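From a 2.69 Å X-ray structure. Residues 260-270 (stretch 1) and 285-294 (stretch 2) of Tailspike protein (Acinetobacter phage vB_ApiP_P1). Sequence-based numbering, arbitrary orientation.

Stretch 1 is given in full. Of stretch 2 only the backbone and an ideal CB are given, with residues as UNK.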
# COMPACT_ATOMS: atom_id res chain seq x y z
N LYS A 260 17.02 -9.21 -16.36
CA LYS A 260 17.93 -9.35 -17.50
C LYS A 260 17.67 -8.31 -18.59
O LYS A 260 17.66 -8.62 -19.78
CB LYS A 260 17.85 -10.76 -18.10
CG LYS A 260 18.14 -11.89 -17.14
CD LYS A 260 19.56 -11.85 -16.62
CE LYS A 260 19.78 -12.95 -15.59
NZ LYS A 260 19.58 -14.32 -16.17
N GLY A 261 17.45 -7.06 -18.18
CA GLY A 261 17.36 -5.99 -19.16
C GLY A 261 18.74 -5.59 -19.67
O GLY A 261 19.74 -5.69 -18.97
N THR A 262 18.78 -5.14 -20.93
CA THR A 262 20.06 -4.79 -21.54
C THR A 262 20.04 -3.47 -22.30
O THR A 262 21.07 -3.09 -22.86
CB THR A 262 20.52 -5.91 -22.49
OG1 THR A 262 19.41 -6.37 -23.27
CG2 THR A 262 21.12 -7.07 -21.71
N ASP A 263 18.92 -2.76 -22.33
CA ASP A 263 18.83 -1.48 -23.02
C ASP A 263 19.21 -0.35 -22.07
O ASP A 263 19.77 -0.58 -20.99
CB ASP A 263 17.42 -1.32 -23.60
CG ASP A 263 17.39 -0.38 -24.79
OD1 ASP A 263 18.45 0.18 -25.14
OD2 ASP A 263 16.31 -0.22 -25.39
N ASP A 264 18.90 0.89 -22.45
CA ASP A 264 19.21 2.02 -21.58
C ASP A 264 18.36 1.99 -20.32
O ASP A 264 18.80 2.48 -19.27
CB ASP A 264 19.00 3.34 -22.33
CG ASP A 264 17.59 3.51 -22.83
OD1 ASP A 264 17.01 2.52 -23.34
OD2 ASP A 264 17.05 4.63 -22.72
N CYS A 265 17.15 1.44 -20.40
CA CYS A 265 16.31 1.27 -19.23
C CYS A 265 15.37 0.09 -19.45
O CYS A 265 15.26 -0.44 -20.56
CB CYS A 265 15.52 2.55 -18.92
SG CYS A 265 14.53 3.17 -20.29
N MSE A 266 14.70 -0.32 -18.38
CA MSE A 266 13.78 -1.44 -18.44
C MSE A 266 12.36 -0.95 -18.73
O MSE A 266 11.66 -1.50 -19.58
CB MSE A 266 13.81 -2.23 -17.13
CG MSE A 266 13.13 -3.59 -17.19
SE MSE A 266 13.91 -4.76 -18.54
CE MSE A 266 13.43 -6.48 -17.75
N ILE A 267 11.95 0.10 -18.02
CA ILE A 267 10.64 0.70 -18.17
C ILE A 267 10.82 2.17 -18.52
O ILE A 267 11.66 2.86 -17.92
CB ILE A 267 9.79 0.54 -16.89
CG1 ILE A 267 9.71 -0.93 -16.49
CG2 ILE A 267 8.39 1.11 -17.10
CD1 ILE A 267 9.00 -1.18 -15.18
N GLU A 268 10.05 2.66 -19.49
CA GLU A 268 10.18 4.02 -19.96
C GLU A 268 8.83 4.55 -20.41
O GLU A 268 8.08 3.86 -21.10
CB GLU A 268 11.18 4.11 -21.12
CG GLU A 268 11.33 5.51 -21.71
CD GLU A 268 12.34 5.56 -22.84
OE1 GLU A 268 12.66 4.50 -23.41
OE2 GLU A 268 12.81 6.67 -23.17
N TRP A 269 8.52 5.79 -20.01
CA TRP A 269 7.35 6.49 -20.51
C TRP A 269 7.61 7.99 -20.42
O TRP A 269 8.40 8.45 -19.59
CB TRP A 269 6.08 6.11 -19.74
CG TRP A 269 5.94 6.72 -18.38
CD1 TRP A 269 5.33 7.90 -18.08
CD2 TRP A 269 6.37 6.16 -17.14
NE1 TRP A 269 5.38 8.13 -16.72
CE2 TRP A 269 6.02 7.07 -16.12
CE3 TRP A 269 7.04 4.99 -16.78
CZ2 TRP A 269 6.30 6.85 -14.78
CZ3 TRP A 269 7.33 4.76 -15.44
CH2 TRP A 269 6.96 5.69 -14.46
N ASP A 270 6.94 8.74 -21.28
CA ASP A 270 7.17 10.17 -21.39
C ASP A 270 5.84 10.91 -21.28
O ASP A 270 4.84 10.39 -20.76
CB ASP A 270 7.90 10.49 -22.71
CG ASP A 270 7.13 10.04 -23.94
OD1 ASP A 270 6.01 9.50 -23.79
OD2 ASP A 270 7.65 10.22 -25.06
N UNK A 285 18.63 -8.49 -11.35
CA UNK A 285 19.50 -9.13 -12.33
C UNK A 285 19.45 -8.43 -13.69
O UNK A 285 19.62 -9.07 -14.73
CB UNK A 285 19.11 -10.60 -12.49
N UNK A 286 19.24 -7.12 -13.69
CA UNK A 286 19.23 -6.36 -14.93
C UNK A 286 20.63 -5.84 -15.25
O UNK A 286 21.51 -5.78 -14.40
CB UNK A 286 18.24 -5.20 -14.84
N UNK A 287 20.81 -5.45 -16.51
CA UNK A 287 22.08 -4.91 -17.00
C UNK A 287 21.84 -3.61 -17.76
O UNK A 287 22.49 -3.33 -18.77
CB UNK A 287 22.79 -5.93 -17.90
N UNK A 288 20.90 -2.80 -17.28
CA UNK A 288 20.57 -1.55 -17.95
C UNK A 288 21.74 -0.58 -17.88
O UNK A 288 22.48 -0.54 -16.88
CB UNK A 288 19.32 -0.92 -17.33
N UNK A 289 21.91 0.22 -18.93
CA UNK A 289 23.09 1.08 -19.02
C UNK A 289 22.91 2.40 -18.28
O UNK A 289 23.90 2.99 -17.85
CB UNK A 289 23.42 1.36 -20.49
N UNK A 290 21.68 2.88 -18.14
CA UNK A 290 21.45 4.18 -17.50
C UNK A 290 20.64 4.04 -16.22
O UNK A 290 21.11 4.43 -15.15
CB UNK A 290 20.73 5.13 -18.46
N UNK A 291 19.43 3.48 -16.30
CA UNK A 291 18.59 3.32 -15.13
C UNK A 291 17.64 2.15 -15.36
O UNK A 291 17.52 1.63 -16.47
CB UNK A 291 17.82 4.61 -14.83
N UNK A 292 16.97 1.73 -14.28
CA UNK A 292 15.92 0.73 -14.43
C UNK A 292 14.63 1.36 -14.91
O UNK A 292 13.90 0.77 -15.71
CB UNK A 292 15.68 -0.00 -13.11
N UNK A 293 14.32 2.57 -14.44
CA UNK A 293 13.12 3.31 -14.82
C UNK A 293 13.56 4.72 -15.21
O UNK A 293 13.96 5.50 -14.34
CB UNK A 293 12.09 3.34 -13.69
N UNK A 294 13.47 5.03 -16.50
CA UNK A 294 13.74 6.37 -17.01
C UNK A 294 12.42 6.93 -17.53
O UNK A 294 11.87 6.41 -18.51
CB UNK A 294 14.81 6.35 -18.10

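Position 285 has a left-handed backbone (phi/psi 62/31), which favors glycine, asparagine or aspartate but admits others. Its CB points sideways, 3.9 Å from CE of Lys260, so a polar chain lying along the lysine would suit. It is Gln285: its OE1 lies 3.3 Å from Lys260 CE, and one water bridges OE1 and the lysine NZ, though weakly on the lysine side. Its carbonyl O takes a weak hydrogen bond from Lys260 N (3.1 Å).

At position 286 the ideal CB lies 3.9 Å from Gly261 N, an amide donor. A short side chain carrying an acceptor, such as asparagine, aspartate or serine, could reach it. Asn286 does, its OD1 accepting from Gly261 N at 3.2 Å.

Position 287 is fixed by its backbone, N donating to Gly261 O at 2.7 Å. Its CB points sideways, 4.3 Å from Thr262 CG2, and many residues would fit. Leu287 offers that methyl an apolar neighbor.

The CB of position 288 points sideways, 4.2 Å from Cys265 CA and 3.7 Å from Asp263 O. Close to this backbone, a small residue such as alanine, serine or cysteine is reasonable. Cys288 packs its SG 4.1 Å from CB of Met266, a selenomethionine.

Position 289 donates its N to Asp263 O (3.1 Å), with CB 4.4 Å from Asp264 CA. Serine, threonine or another small polar residue would suit; Thr289 places OG1 3.1 Å from Asp264 CA.

At position 290, N donates to Asp264 O (3.1 Å). The nearby carboxylate of Asp264 would by itself favor a basic or neutral polar residue, yet the residue is Glu290. Its OE2 lies 4.6 Å from Asp264 OD2; a water donates to both, weakly to the aspartate, and position 294 supplies a countercharge.

Position 291 donates its N to the same Asp264 O (3.2 Å). Its CB stays 5.0 Å from that oxygen, so stretch 1 demands little, and Ala291 suffices.

At position 292 CB points away, leaving the choice open; it is Leu292. Its O accepts from both Met266 N (3.0 Å) and Ile267 N (3.1 Å).

Position 293 pairs in parallel with Ile267, side chains on the same face, favoring a branched apolar residue. Ile293 sets CG1 4.3 Å from Ile267 CB and CG2 3.8 Å from Trp269 CZ3.

Position 294 has its CB 3.9 Å from Cys265 SG, and a long basic chain could reach the Asp264 carboxylate. Lys294 does: NZ forms salt bridges with Asp264 OD2 (3.2 Å) and, very short, with Glu290 OE1 (2.4 Å).

Stretch 2 (285-294) QNLCTEALIK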
# COMPACT_ATOMS: atom_id res chain seq x y z
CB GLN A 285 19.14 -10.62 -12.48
CG GLN A 285 19.31 -11.41 -11.20
CD GLN A 285 18.94 -12.87 -11.36
OE1 GLN A 285 18.68 -13.34 -12.47
NE2 GLN A 285 18.91 -13.60 -10.26
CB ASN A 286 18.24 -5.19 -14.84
CG ASN A 286 16.82 -5.65 -14.60
OD1 ASN A 286 16.09 -5.94 -15.55
ND2 ASN A 286 16.43 -5.73 -13.34
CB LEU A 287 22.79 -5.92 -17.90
CG LEU A 287 23.21 -7.23 -17.23
CD1 LEU A 287 23.88 -8.15 -18.24
CD2 LEU A 287 24.12 -6.96 -16.05
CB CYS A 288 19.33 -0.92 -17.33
SG CYS A 288 17.85 -1.96 -17.41
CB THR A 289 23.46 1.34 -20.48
OG1 THR A 289 22.33 1.85 -21.19
CG2 THR A 289 23.93 0.05 -21.15
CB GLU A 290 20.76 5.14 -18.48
CG GLU A 290 21.57 5.44 -19.73
CD GLU A 290 20.90 6.48 -20.61
OE1 GLU A 290 20.11 7.27 -20.06
OE2 GLU A 290 21.14 6.49 -21.83
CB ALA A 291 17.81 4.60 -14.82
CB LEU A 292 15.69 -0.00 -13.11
CG LEU A 292 16.88 -0.78 -12.52
CD1 LEU A 292 16.46 -1.51 -11.26
CD2 LEU A 292 17.45 -1.75 -13.55
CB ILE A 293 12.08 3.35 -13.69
CG1 ILE A 293 11.69 1.93 -13.27
CG2 ILE A 293 10.86 4.13 -14.13
CD1 ILE A 293 10.76 1.89 -12.09
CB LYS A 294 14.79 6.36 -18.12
CG LYS A 294 15.01 7.74 -18.72
CD LYS A 294 15.73 7.67 -20.05
CE LYS A 294 17.16 7.22 -19.87
NZ LYS A 294 17.92 7.29 -21.15
O HOH W 1 20.16 -15.99 -13.33
O HOH W 2 23.46 -3.50 -21.24
O HOH W 3 19.47 6.12 -24.38
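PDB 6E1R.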